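PDB 3RPZ: ADP/ATP-dependent NAD(P)H-hydrate dehydratase from Bacillus subtilis, which catalyses the nucleotide-dependent dehydration of hydrated NADH and NADPH, probably returning these damaged cofactors to their usable forms. Local coordinates for residues M42-M54 and V69-T81. Residues are numbered along the deposited sequence; the frame is centred on the assembly and turned at random.
With NPW (beta-6-hydroxy-1,4,5,6-tetrahydronicotinamide adenine dinucleotide phosphate), chain D.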
loop_
_atom_site.group_PDB
_atom_site.type_symbol
_atom_site.label_atom_id
_atom_site.label_comp_id
_atom_site.label_asym_id
_atom_site.label_seq_id
_atom_site.Cartn_x
_atom_site.Cartn_y
_atom_site.Cartn_z
ATOM N N MET A 42 -4.575 -13.354 13.658
ATOM C CA MET A 42 -5.424 -13.319 12.443
ATOM C C MET A 42 -5.960 -11.908 12.214
ATOM O O MET A 42 -7.188 -11.679 12.186
ATOM C CB MET A 42 -6.613 -14.323 12.477
ATOM C CG MET A 42 -6.197 -15.715 12.839
ATOM S SD MET A 42 -7.688 -16.788 12.979
ATOM C CE MET A 42 -8.221 -16.450 14.657
ATOM N N PRO A 43 -5.055 -10.935 12.044
ATOM C CA PRO A 43 -5.520 -9.569 11.848
ATOM C C PRO A 43 -6.104 -9.324 10.495
ATOM O O PRO A 43 -7.002 -8.474 10.321
ATOM C CB PRO A 43 -4.241 -8.742 12.040
ATOM C CG PRO A 43 -3.108 -9.725 11.681
ATOM C CD PRO A 43 -3.586 -11.030 12.213
ATOM N N GLY A 44 -5.563 -10.001 9.474
ATOM C CA GLY A 44 -5.914 -9.682 8.111
ATOM C C GLY A 44 -7.373 -9.898 7.772
ATOM O O GLY A 44 -7.885 -9.172 6.927
ATOM N N ALA A 45 -8.016 -10.852 8.416
ATOM C CA ALA A 45 -9.443 -11.060 8.187
ATOM C C ALA A 45 -10.258 -9.800 8.403
ATOM O O ALA A 45 -11.304 -9.622 7.735
ATOM C CB ALA A 45 -9.977 -12.195 9.078
ATOM N N ALA A 46 -9.824 -8.938 9.342
ATOM C CA ALA A 46 -10.536 -7.694 9.532
ATOM C C ALA A 46 -10.405 -6.739 8.382
ATOM O O ALA A 46 -11.355 -6.045 8.010
ATOM C CB ALA A 46 -10.139 -7.019 10.863
ATOM N N LEU A 47 -9.205 -6.642 7.813
ATOM C CA LEU A 47 -8.979 -5.821 6.622
ATOM C C LEU A 47 -9.773 -6.384 5.439
ATOM O O LEU A 47 -10.385 -5.650 4.703
ATOM C CB LEU A 47 -7.482 -5.716 6.286
ATOM C CG LEU A 47 -7.111 -4.927 5.056
ATOM C CD1 LEU A 47 -7.756 -3.511 4.987
ATOM C CD2 LEU A 47 -5.586 -4.817 4.970
ATOM N N LEU A 48 -9.755 -7.708 5.269
ATOM C CA LEU A 48 -10.467 -8.321 4.183
ATOM C C LEU A 48 -11.968 -8.071 4.243
ATOM O O LEU A 48 -12.602 -7.661 3.284
ATOM C CB LEU A 48 -10.159 -9.811 4.130
ATOM C CG LEU A 48 -8.727 -10.180 3.774
ATOM C CD1 LEU A 48 -8.585 -11.695 3.955
ATOM C CD2 LEU A 48 -8.367 -9.762 2.366
ATOM N N ALA A 49 -12.546 -8.293 5.441
ATOM C CA ALA A 49 -13.967 -8.080 5.595
ATOM C C ALA A 49 -14.294 -6.588 5.540
ATOM O O ALA A 49 -15.335 -6.191 5.021
ATOM C CB ALA A 49 -14.449 -8.716 6.923
ATOM N N GLY A 50 -13.423 -5.739 6.071
ATOM C CA GLY A 50 -13.671 -4.297 6.018
ATOM C C GLY A 50 -13.699 -3.758 4.614
ATOM O O GLY A 50 -14.567 -2.970 4.255
ATOM N N LEU A 51 -12.748 -4.162 3.789
ATOM C CA LEU A 51 -12.736 -3.793 2.368
ATOM C C LEU A 51 -13.957 -4.323 1.661
ATOM O O LEU A 51 -14.615 -3.588 0.924
ATOM C CB LEU A 51 -11.469 -4.368 1.709
ATOM C CG LEU A 51 -10.185 -3.698 1.940
ATOM C CD1 LEU A 51 -9.018 -4.616 1.656
ATOM C CD2 LEU A 51 -10.050 -2.384 1.140
ATOM N N GLY A 52 -14.346 -5.587 1.910
ATOM C CA GLY A 52 -15.561 -6.097 1.305
ATOM C C GLY A 52 -16.774 -5.276 1.664
ATOM O O GLY A 52 -17.637 -5.009 0.824
ATOM N N ALA A 53 -16.877 -4.857 2.911
ATOM C CA ALA A 53 -18.022 -4.101 3.397
ATOM C C ALA A 53 -18.066 -2.700 2.771
ATOM O O ALA A 53 -19.121 -2.291 2.280
ATOM C CB ALA A 53 -18.022 -4.077 4.929
ATOM N N MET A 54 -16.952 -1.984 2.848
ATOM C CA MET A 54 -16.981 -0.611 2.360
ATOM C C MET A 54 -17.130 -0.545 0.864
ATOM O O MET A 54 -17.680 0.431 0.346
ATOM C CB MET A 54 -15.803 0.205 2.871
ATOM C CG MET A 54 -15.747 0.260 4.377
ATOM S SD MET A 54 -14.920 1.750 5.005
ATOM C CE MET A 54 -16.203 2.886 4.699
ATOM N N VAL A 69 -4.638 -4.463 15.885
ATOM C CA VAL A 69 -5.120 -4.713 14.536
ATOM C C VAL A 69 -5.434 -3.414 13.816
ATOM O O VAL A 69 -5.175 -3.273 12.645
ATOM C CB VAL A 69 -6.300 -5.683 14.516
ATOM C CG1 VAL A 69 -6.822 -5.910 13.134
ATOM C CG2 VAL A 69 -5.888 -7.008 15.220
ATOM N N ILE A 70 -5.974 -2.429 14.529
ATOM C CA ILE A 70 -6.351 -1.149 13.964
ATOM C C ILE A 70 -5.291 -0.580 13.021
ATOM O O ILE A 70 -5.623 -0.241 11.885
ATOM C CB ILE A 70 -6.748 -0.159 15.085
ATOM C CG1 ILE A 70 -7.999 -0.610 15.812
ATOM C CG2 ILE A 70 -6.947 1.258 14.502
ATOM C CD1 ILE A 70 -8.357 0.254 17.024
ATOM N N PRO A 71 -4.030 -0.416 13.470
ATOM C CA PRO A 71 -3.050 0.229 12.603
ATOM C C PRO A 71 -2.758 -0.491 11.294
ATOM O O PRO A 71 -2.231 0.105 10.361
ATOM C CB PRO A 71 -1.828 0.303 13.465
ATOM C CG PRO A 71 -1.986 -0.759 14.487
ATOM C CD PRO A 71 -3.436 -0.785 14.779
ATOM N N LEU A 72 -3.076 -1.788 11.231
ATOM C CA LEU A 72 -2.823 -2.585 10.060
ATOM C C LEU A 72 -3.880 -2.426 9.004
ATOM O O LEU A 72 -3.682 -2.759 7.812
ATOM C CB LEU A 72 -2.702 -4.067 10.447
ATOM C CG LEU A 72 -1.825 -4.276 11.658
ATOM C CD1 LEU A 72 -1.728 -5.796 11.972
ATOM C CD2 LEU A 72 -0.443 -3.587 11.524
ATOM N N ILE A 73 -5.042 -1.911 9.370
ATOM C CA ILE A 73 -6.145 -1.646 8.478
ATOM C C ILE A 73 -6.087 -0.256 7.834
ATOM O O ILE A 73 -6.300 -0.104 6.637
ATOM C CB ILE A 73 -7.504 -1.810 9.225
ATOM C CG1 ILE A 73 -7.637 -3.215 9.781
ATOM C CG2 ILE A 73 -8.672 -1.443 8.298
ATOM C CD1 ILE A 73 -8.793 -3.411 10.793
ATOM N N VAL A 74 -5.787 0.734 8.671
ATOM C CA VAL A 74 -5.900 2.145 8.301
ATOM C C VAL A 74 -5.266 2.515 6.959
ATOM O O VAL A 74 -5.894 3.178 6.155
ATOM C CB VAL A 74 -5.420 3.076 9.429
ATOM C CG1 VAL A 74 -5.480 4.546 9.006
ATOM C CG2 VAL A 74 -6.322 2.845 10.660
ATOM N N PRO A 75 -4.002 2.145 6.686
ATOM C CA PRO A 75 -3.372 2.634 5.467
ATOM C C PRO A 75 -4.039 2.110 4.204
ATOM O O PRO A 75 -3.995 2.772 3.143
ATOM C CB PRO A 75 -1.949 2.125 5.534
ATOM C CG PRO A 75 -1.779 1.569 6.861
ATOM C CD PRO A 75 -3.072 1.410 7.546
ATOM N N VAL A 76 -4.690 0.942 4.296
ATOM C CA VAL A 76 -5.326 0.305 3.134
ATOM C C VAL A 76 -6.797 0.682 3.017
ATOM O O VAL A 76 -7.332 0.855 1.890
ATOM C CB VAL A 76 -5.154 -1.228 3.268
ATOM C CG1 VAL A 76 -5.809 -1.921 2.092
ATOM C CG2 VAL A 76 -3.624 -1.613 3.395
ATOM N N LEU A 77 -7.474 0.860 4.166
ATOM C CA LEU A 77 -8.877 1.186 4.244
ATOM C C LEU A 77 -9.015 2.397 5.186
ATOM O O LEU A 77 -9.534 2.277 6.308
ATOM C CB LEU A 77 -9.690 0.020 4.745
ATOM C CG LEU A 77 -11.198 0.179 4.748
ATOM C CD1 LEU A 77 -11.778 0.298 3.347
ATOM C CD2 LEU A 77 -11.845 -1.001 5.498
ATOM N N PRO A 78 -8.561 3.560 4.751
ATOM C CA PRO A 78 -8.612 4.718 5.623
ATOM C C PRO A 78 -10.034 5.210 5.873
ATOM O O PRO A 78 -10.217 6.065 6.752
ATOM C CB PRO A 78 -7.734 5.766 4.880
ATOM C CG PRO A 78 -7.810 5.338 3.457
ATOM C CD PRO A 78 -7.799 3.859 3.500
ATOM N N GLU A 79 -11.024 4.716 5.142
ATOM C CA GLU A 79 -12.374 5.196 5.236
ATOM C C GLU A 79 -13.143 4.671 6.448
ATOM O O GLU A 79 -14.158 5.244 6.816
ATOM C CB GLU A 79 -13.144 4.874 3.955
ATOM C CG GLU A 79 -12.542 5.536 2.686
ATOM C CD GLU A 79 -11.310 4.868 2.108
ATOM O OE1 GLU A 79 -10.947 3.729 2.482
ATOM O OE2 GLU A 79 -10.752 5.488 1.169
ATOM N N ALA A 80 -12.669 3.615 7.075
ATOM C CA ALA A 80 -13.283 3.050 8.246
ATOM C C ALA A 80 -12.857 3.776 9.495
ATOM O O ALA A 80 -11.745 4.330 9.545
ATOM C CB ALA A 80 -12.891 1.575 8.388
ATOM N N THR A 81 -13.728 3.804 10.508
ATOM C CA THR A 81 -13.400 4.252 11.844
ATOM C C THR A 81 -13.475 3.058 12.813
ATOM O O THR A 81 -13.794 1.942 12.375
ATOM C CB THR A 81 -14.262 5.391 12.334
ATOM O OG1 THR A 81 -15.610 4.901 12.496
ATOM C CG2 THR A 81 -14.192 6.602 11.370
HETATM P P NPW D . -29.176 11.203 9.283
HETATM O O1 NPW D . -28.971 10.677 10.686
HETATM O O2 NPW D . -28.600 10.403 8.160
HETATM O O3 NPW D . -30.624 11.621 8.974
HETATM P PA NPW D . -21.962 13.319 12.136
HETATM P PB NPW D . -19.815 12.379 10.412
HETATM C C1A NPW D . -26.720 14.238 9.118
HETATM C C1B NPW D . -15.165 11.862 10.949
HETATM N N1C NPW D . -15.030 10.889 9.891
HETATM N N1D NPW D . -28.751 15.435 4.587
HETATM C C2A NPW D . -27.063 12.790 9.464
HETATM O O2A NPW D . -28.452 12.648 9.252
HETATM C C2B NPW D . -15.468 13.288 10.476
HETATM O O2B NPW D . -14.339 13.930 9.937
HETATM C C2C NPW D . -14.020 10.068 9.771
HETATM C C2D NPW D . -29.338 15.239 5.777
HETATM C C3A NPW D . -26.655 12.697 10.925
HETATM O O3A NPW D . -27.645 13.252 11.817
HETATM C C3B NPW D . -15.934 13.875 11.824
HETATM O O3B NPW D . -14.760 14.240 12.563
HETATM C C3C NPW D . -13.762 9.053 8.999
HETATM N N3D NPW D . -28.763 14.921 6.948
HETATM C C4B NPW D . -16.634 12.677 12.481
HETATM O O4B NPW D . -16.264 11.471 11.751
HETATM C C4C NPW D . -14.877 8.669 8.033
HETATM C C4D NPW D . -27.432 14.842 6.821
HETATM O O4D NPW D . -25.546 14.509 9.889
HETATM C C4E NPW D . -25.424 13.582 10.942
HETATM C C5A NPW D . -26.708 14.997 5.608
HETATM C C5B NPW D . -18.161 12.788 12.466
HETATM O O5B NPW D . -18.624 13.160 11.166
HETATM C C5C NPW D . -16.201 9.195 8.556
HETATM C C5E NPW D . -24.133 12.798 10.702
HETATM O O5E NPW D . -23.033 13.646 11.010
HETATM C C6C NPW D . -16.121 10.713 8.884
HETATM O O6C NPW D . -15.854 11.521 7.742
HETATM C C6D NPW D . -27.416 15.321 4.404
HETATM N N6D NPW D . -26.886 15.513 3.207
HETATM N N7A NPW D . -25.350 14.795 5.753
HETATM C C7C NPW D . -12.502 8.369 8.961
HETATM N N7C NPW D . -12.343 7.376 8.098
HETATM O O7C NPW D . -11.590 8.680 9.769
HETATM C C8A NPW D . -25.222 14.489 7.101
HETATM N N9A NPW D . -26.508 14.541 7.705
HETATM O OA1 NPW D . -22.560 12.653 13.304
HETATM O OA2 NPW D . -21.352 14.625 12.249
HETATM O OA3 NPW D . -20.989 12.217 11.483
HETATM O OB1 NPW D . -20.165 13.234 9.277
HETATM O OB2 NPW D . -19.422 10.960 10.141
#
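Val69 opens the contact by laying both methyls on Pro43, CG2 meeting CB at 4.0 Å, while Leu72 reaches the same ring carbon with CD1. Two branched side chains thus pack against a rigid ring beside helix 44-54. Ile73 sends CD1 to the CB of Ala46, 3.9 Å away, where a small residue lets the helix come near, and CG2 to Leu47. Leu47, its CG anti to the backbone N (chi1 178°), crosses Val76 at about a right angle and sets CD1 3.8 Å from Val76 CG1. Leu77 wedges in next: its CD2 lies 3.4 Å from Gly50 C, where a side chain on Gly50 would collide with that methyl, and CD1 meets Leu51 CD2. Beyond it the chain turns through Pro78, whose O takes a 2.8 Å hydrogen bond from the carboxamide N7C of the bound NADPH hydrate. Behind this turn Met54, bent at chi3 (75°), rests CE on the CB of Glu79, whose OE2 is hydrogen-bonded to His265 N of a second subunit. Met54 SD lies 3.6 Å from Ala80 N and 3.8 Å from Leu77 CD1. A serine in place of Met54 would probably open a gap between Leu77 CD1 and the turn. No hydrogen bond joins the segments, so the helix is fitted by shape and apolar burial to a turn that meets the substrate with backbone oxygen.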